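Local atomic coordinates of nicotinate phosphoribosyltransferase (Porphyromonas gingivalis, PDB entry 2IM5), a protein that probably catalyses the ATP-dependent transfer of phosphoribosyl from its diphosphate to nicotinate, giving nicotinate ribonucleotide for NAD(+) biosynthesis. Residues 235-240 with 267-272; 247-252 with 256-261; 74-79 with 205-210. One frame throughout, in Å; residues are numbered along the deposited sequence.

How the contacts relate
All three contacts touch the same parallel sheet. Contacts 1 and 2 share its edge: strands 246-248 and 271-274 are neighbours, and S271 O lies 3.1 Å from V247 N in a probable hydrogen bond. L272 of contact 1 also packs on V247, M258 and F261 of contact 2, and the two centres are 14 Å apart. Contact 3 sits by strand 206-207, the other outermost strand of that sheet, yet its loop reaches contact 1, where Y240 CE1 meets Y76 O at 3.3 Å. Contacts 2 and 3 do not touch; their centres are 24 Å apart. Contact 2 adjoins H213, the predicted phosphohistidine, unmodified in this crystal.

Contact 1 (235-240 with 267-272); sequences DWINVY and MLFTSL
I237 and L268 reach across from their two helices and meet tip to tip, and this pair is the tightest spot of an entirely apolar contact. I237 CD1 sits 3.4 Å from L268 CD2, closer than carbons usually pack, with I237 CG1 just behind. The isoleucine gets there by extending: CG1 lies beside the backbone N (chi1 -67°), and chi2 of 166° stretches CD1 outward, away from helix 228-240. L268, the last residue of helix 263-268, answers with one methyl branch, CD2.

The second group of apolar contacts belongs to F269, where the chain leaves helical geometry on its way into strand 271-274. Its CB does not aim at helix 228-240, but the ring at the end of the side chain comes nearer. There I237 CD1 approaches F269 CE2 obliquely, at 3.9 Å, and W236 CD1 arrives at the edge of the phenylalanine ring, near its plane, 4.4 Å from F269 CE1. W236 is in turn held on its own side: Y240 CD2 lies over the centre of one indole face, 3.7 Å above the plane, and W215 packs against the indole edge-to-face.

The polar atoms W236 NE1 and F269 O bond to other parts of the fold. W236 NE1 donates to L244 O, which fixes the rotation of the indole, while F269 O accepts from K300 NZ.

The join is thus between helix 228-240 and the helix-to-strand turn at F269 in the barrel-like fold, with the aromatic half buried and the L268 end facing solvent. Being apolar throughout, it probably depends on shape and burial, and the bond that orients the indole leads outside it, to L244 O.

Contact 2 (247-252 with 256-261); sequences VLTDTY and VFMRNF
The F257 ring packs against T249 and V247, which lie on the same side of its plane, while F261 lies toward the other side. T249 CG2 stands over the face in a CH-pi contact, 3.6 Å from the ring centroid and 16° off the normal, the two side chains crossing at about a right angle. V247 and F257 point at each other, and V247 CG2 meets the ring obliquely, 3.8 Å from F257 CE1, with its CG1 near CZ. F257 reaches this spot because CG is anti to the backbone N (chi1 -180°), and its CB already rests 3.3 Å from T249 O. F257 CE2 in turn lies over the centre of the F261 ring. A separate close contact joins V256 CB to Y252 O, 3.4 Å apart, while the Y252 ring leads away to an edge-to-face stack with Y225.

Packing is looser at M258, whose CE comes only to 4.3 Å from T249 CG2. The touching residues are all buried; solvent begins at R259 and N260, further along helix 254-260.

This is the beta-to-alpha link of a barrel-like fold, folding the helix back on its strand. The turn also borders H213: T251 OG1 bonds weakly to H213 ND1. T249 shows how the chemistry divides. Its methyl serves the aromatic ring and its hydroxyl pairs with T254 OG1, so one threonine joins the apolar core to a polar tie at the start of the helix.

Contact 3 (74-79 with 205-210); sequences LPYLPP and LRVSGT
L74 O accepts the backbone N-H of L77, 3.0 Å from L77 N, and so closes the type I beta turn that presents both L74 and Y76 to V207. P75 and Y76 occupy the middle positions of that turn, just after helix 64-73 has ended. Inside it the two touching residues also lean on each other, with L74 CA 4.0 Å above one face of the Y76 ring, toward its rim.

Across the contact V207 receives both of them: CG1 takes L74 CD1, while CG2 is shared by L74 CG and Y76 OH. L74 CD1 packs against V207 CG1 at 3.9 Å, the side chains crossing at a slant, and L74 CG lies 4.0 Å from V207 CG2. The leucine's CB does not aim straight at the valine; its branched end closes the distance, since chi1 of -73° places CG beside the backbone N.

This is where two parts of the protein meet. The turn belongs to the N-terminal domain, whereas V207 belongs to the short, weakly bonded strand 206-207 at one edge of the parallel sheet in the barrel-like part. L12 of helix 12-24 touches L74, Y76 and V207 alike, making a small apolar cluster of the junction. On the sheet side, backbone bonds from R206 and S208 to T194 hold the strand against its neighbour 191-194.

Y76 and V207 point at each other, and only the end of the tyrosine arrives: Y76 OH stands 3.2 Å from V207 CG2, a close packing of oxygen on methyl. That methyl sits between the backbone N and the carbonyl carbon of V207. Chi1 of Y76, 34°, lies well off a staggered value, and the Y76 side chain also touches L244.

Contact 1 (235-240 with 267-272)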
# COMPACT_ATOMS: atom_id res chain seq x y z
N ASP A 235 6.67 11.99 -13.21
CA ASP A 235 5.75 12.79 -12.41
C ASP A 235 6.06 12.68 -10.93
O ASP A 235 5.95 13.65 -10.19
CB ASP A 235 4.29 12.36 -12.69
CG ASP A 235 3.81 12.81 -14.07
OD1 ASP A 235 4.51 13.62 -14.71
OD2 ASP A 235 2.73 12.37 -14.51
N TRP A 236 6.48 11.49 -10.49
CA TRP A 236 6.81 11.30 -9.08
C TRP A 236 8.02 12.17 -8.72
O TRP A 236 8.09 12.75 -7.63
CB TRP A 236 7.12 9.82 -8.81
CG TRP A 236 7.22 9.48 -7.35
CD1 TRP A 236 8.35 9.27 -6.63
CD2 TRP A 236 6.13 9.30 -6.43
NE1 TRP A 236 8.04 8.95 -5.33
CE2 TRP A 236 6.68 8.96 -5.18
CE3 TRP A 236 4.73 9.38 -6.55
CZ2 TRP A 236 5.90 8.71 -4.05
CZ3 TRP A 236 3.95 9.12 -5.43
CH2 TRP A 236 4.53 8.79 -4.20
N ILE A 237 8.97 12.26 -9.64
CA ILE A 237 10.16 13.07 -9.44
C ILE A 237 9.78 14.55 -9.41
O ILE A 237 10.32 15.33 -8.62
CB ILE A 237 11.19 12.83 -10.56
CG1 ILE A 237 11.73 11.40 -10.46
CG2 ILE A 237 12.32 13.85 -10.47
CD1 ILE A 237 12.47 10.94 -11.69
N ASN A 238 8.84 14.93 -10.28
CA ASN A 238 8.39 16.32 -10.30
C ASN A 238 7.79 16.68 -8.95
O ASN A 238 8.00 17.78 -8.43
CB ASN A 238 7.33 16.52 -11.39
CG ASN A 238 6.69 17.91 -11.34
OD1 ASN A 238 5.85 18.20 -10.47
ND2 ASN A 238 7.09 18.77 -12.26
N VAL A 239 7.07 15.74 -8.35
CA VAL A 239 6.44 15.99 -7.07
C VAL A 239 7.40 15.96 -5.89
O VAL A 239 7.37 16.85 -5.04
CB VAL A 239 5.29 14.98 -6.82
CG1 VAL A 239 4.67 15.21 -5.44
CG2 VAL A 239 4.23 15.10 -7.91
N TYR A 240 8.26 14.94 -5.83
CA TYR A 240 9.14 14.79 -4.68
C TYR A 240 10.62 15.06 -4.85
O TYR A 240 11.40 14.88 -3.92
CB TYR A 240 8.91 13.41 -4.06
CG TYR A 240 7.51 13.29 -3.47
CD1 TYR A 240 7.14 14.07 -2.38
CD2 TYR A 240 6.55 12.46 -4.05
CE1 TYR A 240 5.85 14.04 -1.88
CE2 TYR A 240 5.25 12.42 -3.55
CZ TYR A 240 4.91 13.21 -2.47
OH TYR A 240 3.64 13.19 -1.96
N MET A 267 19.56 5.32 -12.34
CA MET A 267 20.57 6.01 -11.55
C MET A 267 19.98 6.85 -10.42
O MET A 267 20.53 6.90 -9.32
CB MET A 267 21.42 6.92 -12.44
CG MET A 267 22.31 6.18 -13.44
SD MET A 267 23.19 7.35 -14.47
CE MET A 267 21.95 7.81 -15.51
N LEU A 268 18.86 7.50 -10.70
CA LEU A 268 18.20 8.35 -9.71
C LEU A 268 17.47 7.62 -8.58
O LEU A 268 17.64 7.96 -7.41
CB LEU A 268 17.23 9.30 -10.42
CG LEU A 268 16.40 10.26 -9.57
CD1 LEU A 268 17.30 11.08 -8.66
CD2 LEU A 268 15.63 11.18 -10.50
N PHE A 269 16.65 6.62 -8.92
CA PHE A 269 15.94 5.87 -7.89
C PHE A 269 16.94 5.00 -7.14
O PHE A 269 17.83 4.41 -7.74
CB PHE A 269 14.85 5.01 -8.52
CG PHE A 269 13.65 5.80 -8.96
CD1 PHE A 269 12.59 6.02 -8.09
CD2 PHE A 269 13.61 6.39 -10.22
CE1 PHE A 269 11.50 6.82 -8.47
CE2 PHE A 269 12.53 7.18 -10.61
CZ PHE A 269 11.47 7.40 -9.73
N THR A 270 16.80 4.95 -5.82
CA THR A 270 17.72 4.17 -4.99
C THR A 270 17.28 2.73 -4.83
O THR A 270 18.08 1.88 -4.47
CB THR A 270 17.86 4.76 -3.58
OG1 THR A 270 16.57 4.78 -2.95
CG2 THR A 270 18.42 6.17 -3.63
N SER A 271 16.01 2.46 -5.09
CA SER A 271 15.53 1.10 -4.91
C SER A 271 14.30 0.70 -5.71
O SER A 271 13.56 1.53 -6.24
CB SER A 271 15.25 0.87 -3.42
OG SER A 271 14.42 1.90 -2.92
N LEU A 272 14.10 -0.62 -5.79
CA LEU A 272 12.97 -1.20 -6.49
C LEU A 272 12.17 -1.96 -5.44
O LEU A 272 12.70 -2.32 -4.39
CB LEU A 272 13.45 -2.20 -7.54
CG LEU A 272 14.52 -1.72 -8.53
CD1 LEU A 272 15.00 -2.91 -9.37
CD2 LEU A 272 13.96 -0.61 -9.41

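Contact 2 (247-252 with 256-261)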
# COMPACT_ATOMS: atom_id res chain seq x y z
N VAL A 247 10.64 2.40 -6.52
CA VAL A 247 9.65 2.20 -7.57
C VAL A 247 9.16 0.76 -7.69
O VAL A 247 9.93 -0.19 -7.55
CB VAL A 247 10.20 2.68 -8.94
CG1 VAL A 247 11.42 1.86 -9.33
CG2 VAL A 247 9.10 2.57 -10.01
N LEU A 248 7.85 0.62 -7.92
CA LEU A 248 7.21 -0.67 -8.11
C LEU A 248 7.40 -1.03 -9.57
O LEU A 248 7.21 -0.19 -10.44
CB LEU A 248 5.71 -0.57 -7.80
CG LEU A 248 5.29 -0.90 -6.36
CD1 LEU A 248 3.83 -0.55 -6.17
CD2 LEU A 248 5.53 -2.38 -6.09
N THR A 249 7.74 -2.29 -9.84
CA THR A 249 8.01 -2.72 -11.20
C THR A 249 7.03 -3.70 -11.84
O THR A 249 7.03 -3.85 -13.06
CB THR A 249 9.40 -3.39 -11.28
OG1 THR A 249 9.37 -4.64 -10.59
CG2 THR A 249 10.46 -2.50 -10.64
N ASP A 250 6.17 -4.33 -11.05
CA ASP A 250 5.26 -5.34 -11.60
C ASP A 250 3.87 -4.92 -12.10
O ASP A 250 3.11 -5.78 -12.55
CB ASP A 250 5.09 -6.47 -10.57
CG ASP A 250 4.28 -6.03 -9.35
OD1 ASP A 250 4.30 -4.82 -9.02
OD2 ASP A 250 3.64 -6.88 -8.71
N THR A 251 3.55 -3.63 -12.03
CA THR A 251 2.24 -3.16 -12.47
C THR A 251 1.84 -3.77 -13.81
O THR A 251 0.75 -4.31 -13.95
CB THR A 251 2.19 -1.64 -12.59
OG1 THR A 251 2.74 -1.05 -11.41
CG2 THR A 251 0.73 -1.16 -12.76
N TYR A 252 2.73 -3.67 -14.79
CA TYR A 252 2.43 -4.24 -16.10
C TYR A 252 3.48 -5.28 -16.41
O TYR A 252 3.90 -5.42 -17.56
CB TYR A 252 2.43 -3.15 -17.18
CG TYR A 252 1.40 -2.08 -16.92
CD1 TYR A 252 0.04 -2.39 -16.88
CD2 TYR A 252 1.79 -0.77 -16.66
CE1 TYR A 252 -0.90 -1.43 -16.57
CE2 TYR A 252 0.85 0.21 -16.35
CZ TYR A 252 -0.49 -0.13 -16.30
OH TYR A 252 -1.43 0.82 -15.97
N VAL A 256 8.40 -5.98 -18.64
CA VAL A 256 8.09 -4.78 -19.40
C VAL A 256 8.79 -3.59 -18.74
O VAL A 256 9.38 -2.75 -19.40
CB VAL A 256 6.57 -4.53 -19.45
CG1 VAL A 256 6.30 -3.13 -19.97
CG2 VAL A 256 5.91 -5.57 -20.35
N PHE A 257 8.73 -3.53 -17.41
CA PHE A 257 9.37 -2.44 -16.68
C PHE A 257 10.87 -2.39 -16.98
O PHE A 257 11.39 -1.36 -17.39
CB PHE A 257 9.19 -2.62 -15.17
CG PHE A 257 9.83 -1.53 -14.36
CD1 PHE A 257 9.09 -0.41 -13.98
CD2 PHE A 257 11.17 -1.60 -14.00
CE1 PHE A 257 9.69 0.62 -13.26
CE2 PHE A 257 11.79 -0.57 -13.29
CZ PHE A 257 11.04 0.54 -12.92
N MET A 258 11.55 -3.51 -16.76
CA MET A 258 12.99 -3.59 -16.98
C MET A 258 13.39 -3.23 -18.41
O MET A 258 14.35 -2.49 -18.62
CB MET A 258 13.50 -5.00 -16.63
CG MET A 258 13.51 -5.30 -15.13
SD MET A 258 14.45 -4.09 -14.13
CE MET A 258 13.80 -4.44 -12.56
N ARG A 259 12.66 -3.76 -19.38
CA ARG A 259 12.95 -3.48 -20.78
C ARG A 259 12.92 -1.98 -21.07
O ARG A 259 13.68 -1.50 -21.90
CB ARG A 259 11.94 -4.20 -21.68
CG ARG A 259 12.25 -4.09 -23.17
CD ARG A 259 11.16 -4.75 -24.02
NE ARG A 259 10.89 -6.12 -23.59
CZ ARG A 259 9.73 -6.53 -23.07
NH1 ARG A 259 8.73 -5.67 -22.93
NH2 ARG A 259 9.58 -7.79 -22.69
N ASN A 260 12.04 -1.25 -20.39
CA ASN A 260 11.91 0.19 -20.62
C ASN A 260 12.53 1.09 -19.53
O ASN A 260 12.36 2.31 -19.55
CB ASN A 260 10.44 0.56 -20.81
CG ASN A 260 9.77 -0.26 -21.91
OD1 ASN A 260 9.06 -1.24 -21.65
ND2 ASN A 260 10.01 0.13 -23.17
N PHE A 261 13.24 0.48 -18.59
CA PHE A 261 13.87 1.21 -17.50
C PHE A 261 15.02 2.05 -18.05
O PHE A 261 16.01 1.51 -18.54
CB PHE A 261 14.38 0.21 -16.46
CG PHE A 261 14.65 0.80 -15.10
CD1 PHE A 261 14.00 1.95 -14.68
CD2 PHE A 261 15.49 0.14 -14.20
CE1 PHE A 261 14.18 2.44 -13.39
CE2 PHE A 261 15.68 0.62 -12.91
CZ PHE A 261 15.02 1.77 -12.51

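Contact 3 (74-79 with 205-210)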
# COMPACT_ATOMS: atom_id res chain seq x y z
N LEU A 74 7.27 14.35 8.12
CA LEU A 74 6.95 14.10 6.71
C LEU A 74 7.12 15.40 5.93
O LEU A 74 6.18 15.88 5.28
CB LEU A 74 5.52 13.58 6.55
CG LEU A 74 5.23 12.13 6.99
CD1 LEU A 74 5.30 12.03 8.51
CD2 LEU A 74 3.85 11.71 6.50
N PRO A 75 8.34 15.97 5.98
CA PRO A 75 8.67 17.22 5.29
C PRO A 75 8.48 17.20 3.78
O PRO A 75 8.33 18.26 3.17
CB PRO A 75 10.12 17.48 5.70
CG PRO A 75 10.66 16.09 5.83
CD PRO A 75 9.56 15.38 6.57
N TYR A 76 8.50 16.02 3.16
CA TYR A 76 8.29 15.96 1.72
C TYR A 76 6.84 16.35 1.36
O TYR A 76 6.52 16.54 0.18
CB TYR A 76 8.66 14.58 1.16
CG TYR A 76 8.37 13.45 2.10
CD1 TYR A 76 7.09 12.91 2.20
CD2 TYR A 76 9.38 12.93 2.92
CE1 TYR A 76 6.81 11.89 3.11
CE2 TYR A 76 9.11 11.91 3.84
CZ TYR A 76 7.82 11.40 3.93
OH TYR A 76 7.54 10.42 4.85
N LEU A 77 5.98 16.45 2.36
CA LEU A 77 4.60 16.89 2.13
C LEU A 77 4.69 18.40 2.37
O LEU A 77 4.95 18.84 3.50
CB LEU A 77 3.62 16.25 3.11
CG LEU A 77 3.42 14.74 3.05
CD1 LEU A 77 2.44 14.31 4.15
CD2 LEU A 77 2.90 14.34 1.68
N PRO A 78 4.49 19.21 1.32
CA PRO A 78 4.55 20.67 1.41
C PRO A 78 3.49 21.28 2.32
O PRO A 78 2.48 20.65 2.62
CB PRO A 78 4.37 21.12 -0.04
CG PRO A 78 4.70 19.91 -0.86
CD PRO A 78 4.13 18.79 -0.04
N PRO A 79 3.71 22.53 2.76
CA PRO A 79 2.78 23.23 3.64
C PRO A 79 1.36 23.31 3.06
O PRO A 79 0.38 23.22 3.80
CB PRO A 79 3.43 24.61 3.79
CG PRO A 79 4.89 24.30 3.71
CD PRO A 79 4.95 23.31 2.57
N LEU A 205 8.23 6.39 15.76
CA LEU A 205 8.93 5.64 14.74
C LEU A 205 8.92 6.41 13.43
O LEU A 205 8.14 7.34 13.25
CB LEU A 205 8.24 4.28 14.53
CG LEU A 205 8.16 3.33 15.72
CD1 LEU A 205 7.27 2.14 15.35
CD2 LEU A 205 9.56 2.85 16.12
N ARG A 206 9.79 6.01 12.50
CA ARG A 206 9.84 6.63 11.19
C ARG A 206 8.66 6.08 10.39
O ARG A 206 8.20 4.96 10.64
CB ARG A 206 11.12 6.24 10.44
CG ARG A 206 12.41 6.86 10.95
CD ARG A 206 13.57 6.49 10.02
NE ARG A 206 13.96 5.09 10.16
CZ ARG A 206 14.82 4.63 11.06
NH1 ARG A 206 15.41 5.47 11.91
NH2 ARG A 206 15.09 3.34 11.13
N VAL A 207 8.15 6.87 9.44
CA VAL A 207 7.06 6.37 8.61
C VAL A 207 7.79 5.68 7.46
O VAL A 207 8.90 6.07 7.11
CB VAL A 207 6.17 7.50 8.04
CG1 VAL A 207 5.38 8.14 9.17
CG2 VAL A 207 7.01 8.53 7.32
N SER A 208 7.18 4.65 6.89
CA SER A 208 7.81 3.91 5.81
C SER A 208 6.80 3.51 4.75
O SER A 208 5.69 3.08 5.06
CB SER A 208 8.49 2.67 6.39
OG SER A 208 8.99 1.82 5.39
N GLY A 209 7.19 3.63 3.48
CA GLY A 209 6.29 3.26 2.40
C GLY A 209 6.82 3.67 1.04
O GLY A 209 7.82 4.37 0.93
N THR A 210 6.14 3.23 -0.02
CA THR A 210 6.55 3.56 -1.38
C THR A 210 5.31 4.01 -2.13
O THR A 210 4.21 3.90 -1.61
CB THR A 210 7.11 2.32 -2.11
OG1 THR A 210 6.05 1.37 -2.32
CG2 THR A 210 8.21 1.67 -1.30